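Local coordinates for cellulosome protein dockerin type I (Clostridium thermocellum, PDB 2WZ8), which probably binds carbohydrate as a family 35 carbohydrate-binding module of a cellulosomal protein, with a calcium ion held in its beta-sandwich fold, at residues P96-Y101 with D114-Y119; C88-N93 with N125-Y130; M64-A69 with P139-I144. All blocks are in the same frame, centred on the assembly; numbering follows the deposited sequence.

Contact 1: P96-Y101 with D114-Y119; sequences PEKGHY and DIIDVY. With MG (magnesium ion), chain C.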
loop_
_atom_site.group_PDB
_atom_site.type_symbol
_atom_site.label_atom_id
_atom_site.label_comp_id
_atom_site.label_asym_id
_atom_site.label_seq_id
_atom_site.Cartn_x
_atom_site.Cartn_y
_atom_site.Cartn_z
ATOM N N PRO A 96 -15.695 -1.246 -0.654
ATOM C CA PRO A 96 -15.485 -2.580 -0.146
ATOM C C PRO A 96 -14.074 -3.059 -0.396
ATOM O O PRO A 96 -13.467 -2.680 -1.389
ATOM C CB PRO A 96 -16.507 -3.415 -0.929
ATOM C CG PRO A 96 -16.753 -2.682 -2.133
ATOM C CD PRO A 96 -16.553 -1.234 -1.867
ATOM N N GLU A 97 -13.510 -3.807 0.540
ATOM C CA GLU A 97 -12.096 -4.259 0.374
ATOM C C GLU A 97 -11.939 -5.221 -0.758
ATOM O O GLU A 97 -12.721 -6.129 -1.003
ATOM C CB GLU A 97 -11.478 -4.906 1.644
ATOM C CG GLU A 97 -12.176 -6.173 2.069
ATOM C CD GLU A 97 -11.376 -7.411 2.739
ATOM O OE1 GLU A 97 -10.158 -7.741 2.540
ATOM O OE2 GLU A 97 -12.090 -8.139 3.479
ATOM N N LYS A 98 -10.877 -4.976 -1.477
ATOM C CA LYS A 98 -10.343 -5.918 -2.431
ATOM C C LYS A 98 -9.074 -6.482 -1.847
ATOM O O LYS A 98 -8.129 -5.754 -1.574
ATOM C CB LYS A 98 -10.055 -5.194 -3.744
ATOM C CG LYS A 98 -9.731 -6.082 -4.939
ATOM C CD LYS A 98 -9.276 -5.239 -6.127
ATOM C CE LYS A 98 -8.836 -6.085 -7.352
ATOM N NZ LYS A 98 -8.985 -5.327 -8.665
ATOM N N GLY A 99 -9.065 -7.774 -1.636
ATOM C CA GLY A 99 -7.907 -8.465 -1.068
ATOM C C GLY A 99 -6.859 -8.728 -2.128
ATOM O O GLY A 99 -7.163 -9.063 -3.273
ATOM N N HIS A 100 -5.596 -8.611 -1.728
ATOM C CA HIS A 100 -4.473 -8.984 -2.582
ATOM C C HIS A 100 -3.410 -9.722 -1.796
ATOM O O HIS A 100 -3.035 -9.304 -0.702
ATOM C CB HIS A 100 -3.866 -7.732 -3.219
ATOM C CG HIS A 100 -2.953 -8.027 -4.373
ATOM N ND1 HIS A 100 -3.427 -8.327 -5.634
ATOM C CD2 HIS A 100 -1.605 -8.027 -4.463
ATOM C CE1 HIS A 100 -2.399 -8.530 -6.444
ATOM N NE2 HIS A 100 -1.279 -8.373 -5.752
ATOM N N TYR A 101 -2.928 -10.816 -2.368
ATOM C CA TYR A 101 -1.820 -11.568 -1.792
ATOM C C TYR A 101 -0.542 -11.149 -2.468
ATOM O O TYR A 101 -0.379 -11.279 -3.679
ATOM C CB TYR A 101 -2.019 -13.084 -1.925
ATOM C CG TYR A 101 -3.057 -13.640 -0.994
ATOM C CD1 TYR A 101 -2.693 -14.075 0.281
ATOM C CD2 TYR A 101 -4.377 -13.747 -1.373
ATOM C CE1 TYR A 101 -3.603 -14.596 1.148
ATOM C CE2 TYR A 101 -5.339 -14.291 -0.471
ATOM C CZ TYR A 101 -4.909 -14.704 0.779
ATOM O OH TYR A 101 -5.790 -15.256 1.703
ATOM N N ASP A 114 3.985 -4.974 -7.723
ATOM C CA ASP A 114 2.837 -5.748 -8.241
ATOM C C ASP A 114 1.717 -4.785 -8.574
ATOM O O ASP A 114 1.693 -3.654 -8.103
ATOM C CB ASP A 114 2.376 -6.804 -7.245
ATOM C CG ASP A 114 1.646 -7.949 -7.908
ATOM O OD1 ASP A 114 1.547 -8.033 -9.176
ATOM O OD2 ASP A 114 1.125 -8.791 -7.144
ATOM N N ILE A 115 0.838 -5.236 -9.446
ATOM C CA ILE A 115 -0.232 -4.394 -9.985
ATOM C C ILE A 115 -1.577 -4.859 -9.496
ATOM O O ILE A 115 -1.913 -6.055 -9.488
ATOM C CB ILE A 115 -0.212 -4.390 -11.526
ATOM C CG1 ILE A 115 1.160 -3.934 -12.039
ATOM C CG2 ILE A 115 -1.376 -3.532 -12.115
ATOM C CD1 ILE A 115 1.415 -4.163 -13.558
ATOM N N ILE A 116 -2.354 -3.869 -9.119
ATOM C CA ILE A 116 -3.723 -4.052 -8.661
ATOM C C ILE A 116 -4.620 -3.065 -9.393
ATOM O O ILE A 116 -4.360 -1.878 -9.394
ATOM C CB ILE A 116 -3.887 -3.806 -7.136
ATOM C CG1 ILE A 116 -2.964 -4.710 -6.306
ATOM C CG2 ILE A 116 -5.326 -3.988 -6.721
ATOM C CD1 ILE A 116 -2.905 -4.337 -4.866
ATOM N N ASP A 117 -5.691 -3.561 -9.986
ATOM C CA ASP A 117 -6.614 -2.672 -10.684
ATOM C C ASP A 117 -7.530 -1.998 -9.662
ATOM O O ASP A 117 -8.011 -2.619 -8.715
ATOM C CB ASP A 117 -7.458 -3.438 -11.715
ATOM C CG ASP A 117 -6.690 -3.799 -12.982
ATOM O OD1 ASP A 117 -5.581 -3.316 -13.248
ATOM O OD2 ASP A 117 -7.244 -4.606 -13.778
ATOM N N VAL A 118 -7.751 -0.704 -9.861
ATOM C CA VAL A 118 -8.610 0.084 -8.995
ATOM C C VAL A 118 -9.543 0.964 -9.830
ATOM O O VAL A 118 -9.127 1.531 -10.827
ATOM C CB VAL A 118 -7.785 0.948 -8.005
ATOM C CG1 VAL A 118 -7.048 0.052 -6.997
ATOM C CG2 VAL A 118 -6.823 1.917 -8.718
ATOM N N TYR A 119 -10.787 1.090 -9.375
ATOM C CA TYR A 119 -11.745 2.004 -9.991
ATOM C C TYR A 119 -11.731 3.322 -9.231
ATOM O O TYR A 119 -11.987 3.370 -8.016
ATOM C CB TYR A 119 -13.182 1.432 -10.016
ATOM C CG TYR A 119 -14.086 2.317 -10.849
ATOM C CD1 TYR A 119 -14.197 2.123 -12.213
ATOM C CD2 TYR A 119 -14.758 3.382 -10.278
ATOM C CE1 TYR A 119 -15.000 2.911 -12.973
ATOM C CE2 TYR A 119 -15.559 4.214 -11.053
ATOM C CZ TYR A 119 -15.642 3.975 -12.399
ATOM O OH TYR A 119 -16.466 4.763 -13.194
HETATM MG MG MG C . 0.647 -9.362 -10.557
HETATM O O HOH W 1 -6.166 -6.477 -10.013
HETATM O O HOH W 2 1.649 -10.890 -5.423
HETATM O O HOH W 3 0.087 -10.759 -8.710
HETATM O O HOH W 4 -1.226 -8.491 -10.220
HETATM O O HOH W 5 1.067 -7.714 -11.871
HETATM O O HOH W 6 2.693 -10.057 -10.706
HETATM O O HOH W 7 -0.162 -10.563 -11.906
#
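His100 and Ile116 meet tip to tip in the close-packed part of this contact. CG1 of Ile116 sits over the centre of the imidazole, 3.7 Å from the ring centroid, in a CH-pi contact. CG of His100, anti to the backbone N (chi1 -165°), lies 3.7 Å from CD1 of Ile116. The ring edge is held too. NE2 of His100 gives a hydrogen bond of 2.8 Å to OD2 of Asp114, with an N-H...O angle of 166°. The oxygen lies in the ring plane, but the ring meets the carboxylate from above its plane. Phe102 also meets this ring edge-to-face.

The two strands run antiparallel but belong to different sheets of the beta-sandwich, and side chains bridge between them. Asp114 also serves a metal. Its OD1 binds the magnesium ion at 2.1 Å, and five waters complete six ligands. One of them, water 3, also donates to OD2. The magnesium and the hydrogen bond from His100 would both be expected to stabilise the negative charge of Asp114.

The other end is looser and faces solvent. Lys98 stretches its extended chain past CG2 of Ile116, with CE 4.1 Å away. Its NZ gives a hydrogen bond of 2.9 Å to the backbone O of Asp117. Water 1 accepts from Asp117 N and, weakly, from Lys98 NZ.

Contact 2: C88-N93 with N125-Y130; sequences CSISVN and NTIRFY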
loop_
_atom_site.group_PDB
_atom_site.type_symbol
_atom_site.label_atom_id
_atom_site.label_comp_id
_atom_site.label_asym_id
_atom_site.label_seq_id
_atom_site.Cartn_x
_atom_site.Cartn_y
_atom_site.Cartn_z
ATOM N N CYS A 88 -3.132 -8.154 1.993
ATOM C CA CYS A 88 -3.608 -6.815 2.261
ATOM C C CYS A 88 -4.992 -6.556 1.717
ATOM O O CYS A 88 -5.297 -6.973 0.617
ATOM C CB CYS A 88 -2.628 -5.781 1.698
ATOM S SG CYS A 88 -2.804 -4.109 2.311
ATOM N N SER A 89 -5.789 -5.831 2.497
ATOM C CA SER A 89 -7.080 -5.308 2.060
ATOM C C SER A 89 -6.844 -3.923 1.483
ATOM O O SER A 89 -6.142 -3.097 2.063
ATOM C CB SER A 89 -8.050 -5.167 3.269
ATOM O OG SER A 89 -8.338 -6.429 3.857
ATOM N N ILE A 90 -7.482 -3.650 0.356
ATOM C CA ILE A 90 -7.397 -2.319 -0.297
ATOM C C ILE A 90 -8.806 -1.783 -0.476
ATOM O O ILE A 90 -9.639 -2.423 -1.133
ATOM C CB ILE A 90 -6.669 -2.466 -1.663
ATOM C CG1 ILE A 90 -5.259 -3.094 -1.403
ATOM C CG2 ILE A 90 -6.667 -1.144 -2.427
ATOM C CD1 ILE A 90 -4.491 -3.532 -2.611
ATOM N N SER A 91 -9.062 -0.609 0.094
ATOM C CA SER A 91 -10.344 0.081 -0.010
ATOM C C SER A 91 -10.173 1.391 -0.684
ATOM O O SER A 91 -9.422 2.220 -0.254
ATOM C CB SER A 91 -10.909 0.290 1.398
ATOM O OG SER A 91 -12.041 1.146 1.419
ATOM N N VAL A 92 -10.910 1.567 -1.772
ATOM C CA VAL A 92 -10.898 2.800 -2.556
ATOM C C VAL A 92 -12.110 3.650 -2.214
ATOM O O VAL A 92 -13.229 3.165 -2.286
ATOM C CB VAL A 92 -10.857 2.476 -4.056
ATOM C CG1 VAL A 92 -10.871 3.746 -4.872
ATOM C CG2 VAL A 92 -9.644 1.619 -4.427
ATOM N N ASN A 93 -11.879 4.879 -1.790
ATOM C CA ASN A 93 -12.954 5.821 -1.458
ATOM C C ASN A 93 -13.941 5.232 -0.440
ATOM O O ASN A 93 -15.175 5.387 -0.515
ATOM C CB ASN A 93 -13.684 6.264 -2.741
ATOM C CG ASN A 93 -12.799 7.030 -3.695
ATOM O OD1 ASN A 93 -12.810 6.769 -4.927
ATOM N ND2 ASN A 93 -12.042 7.955 -3.170
ATOM N N ASN A 125 -9.144 10.981 -4.891
ATOM C CA ASN A 125 -9.578 9.681 -4.365
ATOM C C ASN A 125 -8.747 9.300 -3.146
ATOM O O ASN A 125 -7.611 9.753 -2.997
ATOM C CB ASN A 125 -9.358 8.590 -5.429
ATOM C CG ASN A 125 -10.209 8.793 -6.673
ATOM O OD1 ASN A 125 -11.297 8.247 -6.775
ATOM N ND2 ASN A 125 -9.711 9.565 -7.612
ATOM N N THR A 126 -9.301 8.425 -2.322
ATOM C CA THR A 126 -8.521 7.817 -1.224
ATOM C C THR A 126 -8.297 6.356 -1.534
ATOM O O THR A 126 -9.131 5.666 -2.131
ATOM C CB THR A 126 -9.211 7.984 0.125
ATOM O OG1 THR A 126 -10.422 7.213 0.136
ATOM C CG2 THR A 126 -9.484 9.444 0.409
ATOM N N ILE A 127 -7.143 5.871 -1.093
ATOM C CA ILE A 127 -6.830 4.455 -1.159
ATOM C C ILE A 127 -6.223 4.012 0.163
ATOM O O ILE A 127 -5.179 4.504 0.537
ATOM C CB ILE A 127 -5.876 4.086 -2.349
ATOM C CG1 ILE A 127 -6.373 4.671 -3.693
ATOM C CG2 ILE A 127 -5.694 2.583 -2.411
ATOM C CD1 ILE A 127 -5.424 4.472 -4.899
ATOM N N ARG A 128 -6.913 3.115 0.858
ATOM C CA ARG A 128 -6.477 2.586 2.177
ATOM C C ARG A 128 -6.047 1.152 2.082
ATOM O O ARG A 128 -6.726 0.291 1.530
ATOM C CB ARG A 128 -7.630 2.714 3.186
ATOM C CG ARG A 128 -7.210 2.329 4.605
ATOM C CD ARG A 128 -8.310 2.468 5.659
ATOM N NE ARG A 128 -8.727 3.848 5.847
ATOM C CZ ARG A 128 -9.439 4.287 6.868
ATOM N NH1 ARG A 128 -9.826 3.426 7.811
ATOM N NH2 ARG A 128 -9.756 5.554 6.947
ATOM N N PHE A 129 -4.921 0.904 2.730
ATOM C CA PHE A 129 -4.279 -0.395 2.871
ATOM C C PHE A 129 -4.359 -0.777 4.354
ATOM O O PHE A 129 -4.006 -0.006 5.254
ATOM C CB PHE A 129 -2.797 -0.278 2.477
ATOM C CG PHE A 129 -2.555 -0.073 0.997
ATOM C CD1 PHE A 129 -2.064 -1.112 0.216
ATOM C CD2 PHE A 129 -2.719 1.146 0.424
ATOM C CE1 PHE A 129 -1.791 -0.907 -1.141
ATOM C CE2 PHE A 129 -2.516 1.347 -0.936
ATOM C CZ PHE A 129 -2.010 0.319 -1.705
ATOM N N TYR A 130 -4.890 -1.964 4.602
ATOM C CA TYR A 130 -4.985 -2.480 5.971
ATOM C C TYR A 130 -5.073 -3.990 6.003
ATOM O O TYR A 130 -5.297 -4.624 4.981
ATOM C CB TYR A 130 -6.232 -1.883 6.659
ATOM C CG TYR A 130 -7.590 -2.300 6.102
ATOM C CD1 TYR A 130 -8.288 -3.333 6.693
ATOM C CD2 TYR A 130 -8.169 -1.672 5.000
ATOM C CE1 TYR A 130 -9.513 -3.705 6.220
ATOM C CE2 TYR A 130 -9.405 -2.063 4.513
ATOM C CZ TYR A 130 -10.063 -3.079 5.119
ATOM O OH TYR A 130 -11.326 -3.467 4.663
HETATM O O HOH W 8 -10.428 4.552 0.985
#
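Two neighbouring antiparallel strands of the five-stranded sheet of the beta-sandwich meet here, with Ser89 paired to Tyr130 and Ser91 to Arg128 as hydrogen-bonded pairs. Ser91 N donates to Arg128 O at 2.9 Å, and Arg128 N returns a nearly straight bond to Ser91 O (177°). Asn93 N adds a bond to Thr126 O where the strand ends.

On the face with the serines, CB of Ser89 sits over the centre of the Tyr130 ring, 3.5 Å from the centroid, in a CH-pi contact. CB of Ser91 lies at the ring edge, 4.2 Å from CE2. CG of Tyr130 stands between its own backbone N and carbonyl carbon (chi1 66°), and the ring lies across Ser89. Ser89 OG bonds to Glu97. Water 8 joins Ser91 O and Thr126 OG1, 2.8 Å from each.

The face with the isoleucines is apolar. Ile90 and Ile127 lie side by side, pointing the same way, with their CG2 atoms 3.9 Å apart. Ile90 CD1 lies 4.0 Å from Phe129 CE1. Cys88 SG comes to the edge of the Phe129 ring, 3.7 Å from CD1, as a sulfur-aromatic contact.

Ile90, Ile127 and Phe129 all pack on Met64 of strand 60-69 in the facing sheet. Within their own sheet, strand 98-102 flanks strand 86-92, and strand 49-56 flanks strand 123-130.

Contact 3: M64-A69 with P139-I144; sequences MVVQFA and PNIDKI. With CA (calcium ion), chain B.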
loop_
_atom_site.group_PDB
_atom_site.type_symbol
_atom_site.label_atom_id
_atom_site.label_comp_id
_atom_site.label_asym_id
_atom_site.label_seq_id
_atom_site.Cartn_x
_atom_site.Cartn_y
_atom_site.Cartn_z
ATOM N N MET A 64 -2.812 0.291 -10.488
ATOM C CA MET A 64 -2.049 0.788 -9.341
ATOM C C MET A 64 -0.852 -0.134 -9.147
ATOM O O MET A 64 -0.978 -1.339 -8.867
ATOM C CB MET A 64 -2.887 0.797 -8.069
ATOM C CG MET A 64 -2.079 1.233 -6.852
ATOM S SD MET A 64 -3.058 1.401 -5.337
ATOM C CE MET A 64 -3.653 -0.266 -5.037
ATOM N N VAL A 65 0.313 0.436 -9.363
ATOM C CA VAL A 65 1.560 -0.286 -9.199
ATOM C C VAL A 65 2.046 -0.032 -7.766
ATOM O O VAL A 65 2.340 1.108 -7.389
ATOM C CB VAL A 65 2.658 0.215 -10.177
ATOM C CG1 VAL A 65 3.930 -0.666 -10.026
ATOM C CG2 VAL A 65 2.167 0.222 -11.620
ATOM N N VAL A 66 2.101 -1.086 -6.984
ATOM C CA VAL A 66 2.481 -1.009 -5.576
ATOM C C VAL A 66 3.899 -1.516 -5.432
ATOM O O VAL A 66 4.214 -2.645 -5.820
ATOM C CB VAL A 66 1.527 -1.850 -4.692
ATOM C CG1 VAL A 66 1.903 -1.758 -3.198
ATOM C CG2 VAL A 66 0.048 -1.442 -4.882
ATOM N N GLN A 67 4.746 -0.673 -4.864
ATOM C CA GLN A 67 6.128 -1.061 -4.529
ATOM C C GLN A 67 6.195 -1.380 -3.047
ATOM O O GLN A 67 5.799 -0.585 -2.225
ATOM C CB GLN A 67 7.143 0.007 -4.920
ATOM C CG GLN A 67 8.586 -0.440 -4.691
ATOM C CD GLN A 67 9.598 0.343 -5.467
ATOM O OE1 GLN A 67 10.462 1.043 -4.888
ATOM N NE2 GLN A 67 9.520 0.238 -6.772
ATOM N N PHE A 68 6.691 -2.566 -2.747
ATOM C CA PHE A 68 6.537 -3.159 -1.409
ATOM C C PHE A 68 7.691 -4.094 -1.068
ATOM O O PHE A 68 8.408 -4.561 -1.969
ATOM C CB PHE A 68 5.189 -3.911 -1.324
ATOM C CG PHE A 68 5.164 -5.185 -2.127
ATOM C CD1 PHE A 68 5.495 -6.395 -1.541
ATOM C CD2 PHE A 68 4.901 -5.147 -3.489
ATOM C CE1 PHE A 68 5.549 -7.553 -2.268
ATOM C CE2 PHE A 68 4.983 -6.305 -4.237
ATOM C CZ PHE A 68 5.292 -7.511 -3.622
ATOM N N ALA A 69 7.806 -4.404 0.231
ATOM C CA ALA A 69 8.713 -5.445 0.721
ATOM C C ALA A 69 7.933 -6.426 1.574
ATOM O O ALA A 69 7.046 -6.044 2.305
ATOM C CB ALA A 69 9.899 -4.857 1.466
ATOM N N PRO A 139 2.209 -6.299 3.490
ATOM C CA PRO A 139 3.601 -5.950 3.236
ATOM C C PRO A 139 3.885 -4.514 3.679
ATOM O O PRO A 139 2.973 -3.683 3.818
ATOM C CB PRO A 139 3.716 -6.034 1.721
ATOM C CG PRO A 139 2.357 -5.773 1.231
ATOM C CD PRO A 139 1.434 -6.366 2.241
ATOM N N ASN A 140 5.173 -4.237 3.833
ATOM C CA ASN A 140 5.638 -2.847 3.984
ATOM C C ASN A 140 5.467 -2.146 2.629
ATOM O O ASN A 140 5.826 -2.696 1.594
ATOM C CB ASN A 140 7.090 -2.806 4.438
ATOM C CG ASN A 140 7.292 -3.339 5.822
ATOM O OD1 ASN A 140 6.329 -3.541 6.563
ATOM N ND2 ASN A 140 8.538 -3.547 6.189
ATOM N N ILE A 141 4.917 -0.944 2.646
ATOM C CA ILE A 141 4.605 -0.208 1.420
ATOM C C ILE A 141 5.559 0.957 1.261
ATOM O O ILE A 141 5.715 1.775 2.161
ATOM C CB ILE A 141 3.155 0.254 1.359
ATOM C CG1 ILE A 141 2.193 -0.919 1.626
ATOM C CG2 ILE A 141 2.850 0.996 0.037
ATOM C CD1 ILE A 141 2.119 -1.923 0.596
ATOM N N ASP A 142 6.229 0.984 0.114
ATOM C CA ASP A 142 7.205 2.039 -0.228
ATOM C C ASP A 142 6.543 3.250 -0.913
ATOM O O ASP A 142 6.714 4.421 -0.530
ATOM C CB ASP A 142 8.305 1.422 -1.090
ATOM C CG ASP A 142 9.421 2.378 -1.442
ATOM O OD1 ASP A 142 9.456 3.516 -0.912
ATOM O OD2 ASP A 142 10.320 1.935 -2.196
ATOM N N LYS A 143 5.808 2.940 -1.961
ATOM C CA LYS A 143 5.108 3.926 -2.797
ATOM C C LYS A 143 4.097 3.205 -3.681
ATOM O O LYS A 143 4.113 1.992 -3.791
ATOM C CB LYS A 143 6.087 4.731 -3.672
ATOM C CG LYS A 143 6.891 3.915 -4.612
ATOM C CD LYS A 143 7.621 4.776 -5.638
ATOM C CE LYS A 143 8.586 3.994 -6.486
ATOM N NZ LYS A 143 9.222 4.793 -7.597
ATOM N N ILE A 144 3.220 3.992 -4.284
ATOM C CA ILE A 144 2.330 3.549 -5.354
ATOM C C ILE A 144 2.439 4.479 -6.553
ATOM O O ILE A 144 2.856 5.631 -6.441
ATOM C CB ILE A 144 0.855 3.430 -4.872
ATOM C CG1 ILE A 144 0.219 4.789 -4.613
ATOM C CG2 ILE A 144 0.700 2.479 -3.646
ATOM C CD1 ILE A 144 -1.249 4.715 -4.276
HETATM CA CA CA B . 8.962 5.533 -0.051
#
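Gln67 faces both Asp142 and Lys143, and this classic beta bulge shifts the register of two antiparallel strands in the four-stranded sheet. Gln67 N donates to Lys143 O at 2.9 Å, while Gln67 O accepts from Asp142 N at 2.8 Å. Beyond the bulge Ala69 N bonds to Asn140 O, and Asn140 N makes a weak bond back to Ala69 O.

The apolar contacts lie on the face that carries Val66, Phe68, Ile141 and Ile144. Val66 CG1 touches Ile141 CD1 at 3.8 Å, and its CG2 approaches Ile144 CG2. CD1 of Ile141 also nears CB of Phe68. At one end Met64 SD meets CD1 of Ile144 at 3.9 Å. At the other, CB of Pro139 sits obliquely beside the Phe68 ring, 3.7 Å from CD1. The ring of Phe68 also meets Phe102 and Phe103 edge-to-face. Ile144 and Met64 both pack on Phe129 of the facing sheet.

Polar side chains gather on the side of Gln67. Its chain runs beside Asp142, pointing the same way, and crosses that of Lys143. CB of Gln67 lies 3.9 Å from CG of Lys143.

Asp142 also binds the calcium ion, in a site shared with Glu12, Glu14, Ser33 and Gln36. CG of Asp142 stands anti to its backbone N (chi1 -176°), beside the carbonyl carbon. The residue grips the ion twice, through its backbone O at 2.5 Å and carboxylate OD1 at 2.2 Å.

In the fold
Of the strands in these contacts, 60-69 comes first along the chain, and its partner is the most distant in sequence. Contact 3 pairs it with strand 140-147 and closes a loop of 69 residues. Contact 2 is nested inside that loop: strand 86-92 pairs with strand 123-130, closing 31 residues. Contact 1 is nested deeper still, joining strands 98-102 and 112-120 across 12 residues. No two contacts cross. Contact 2 lies in the five-stranded sheet and contact 3 in the four-stranded one. Contact 1 spans both sheets: backbone bonds join Lys98 to Ile90 of contact 2 and Asp114 to Val66 of contact 3.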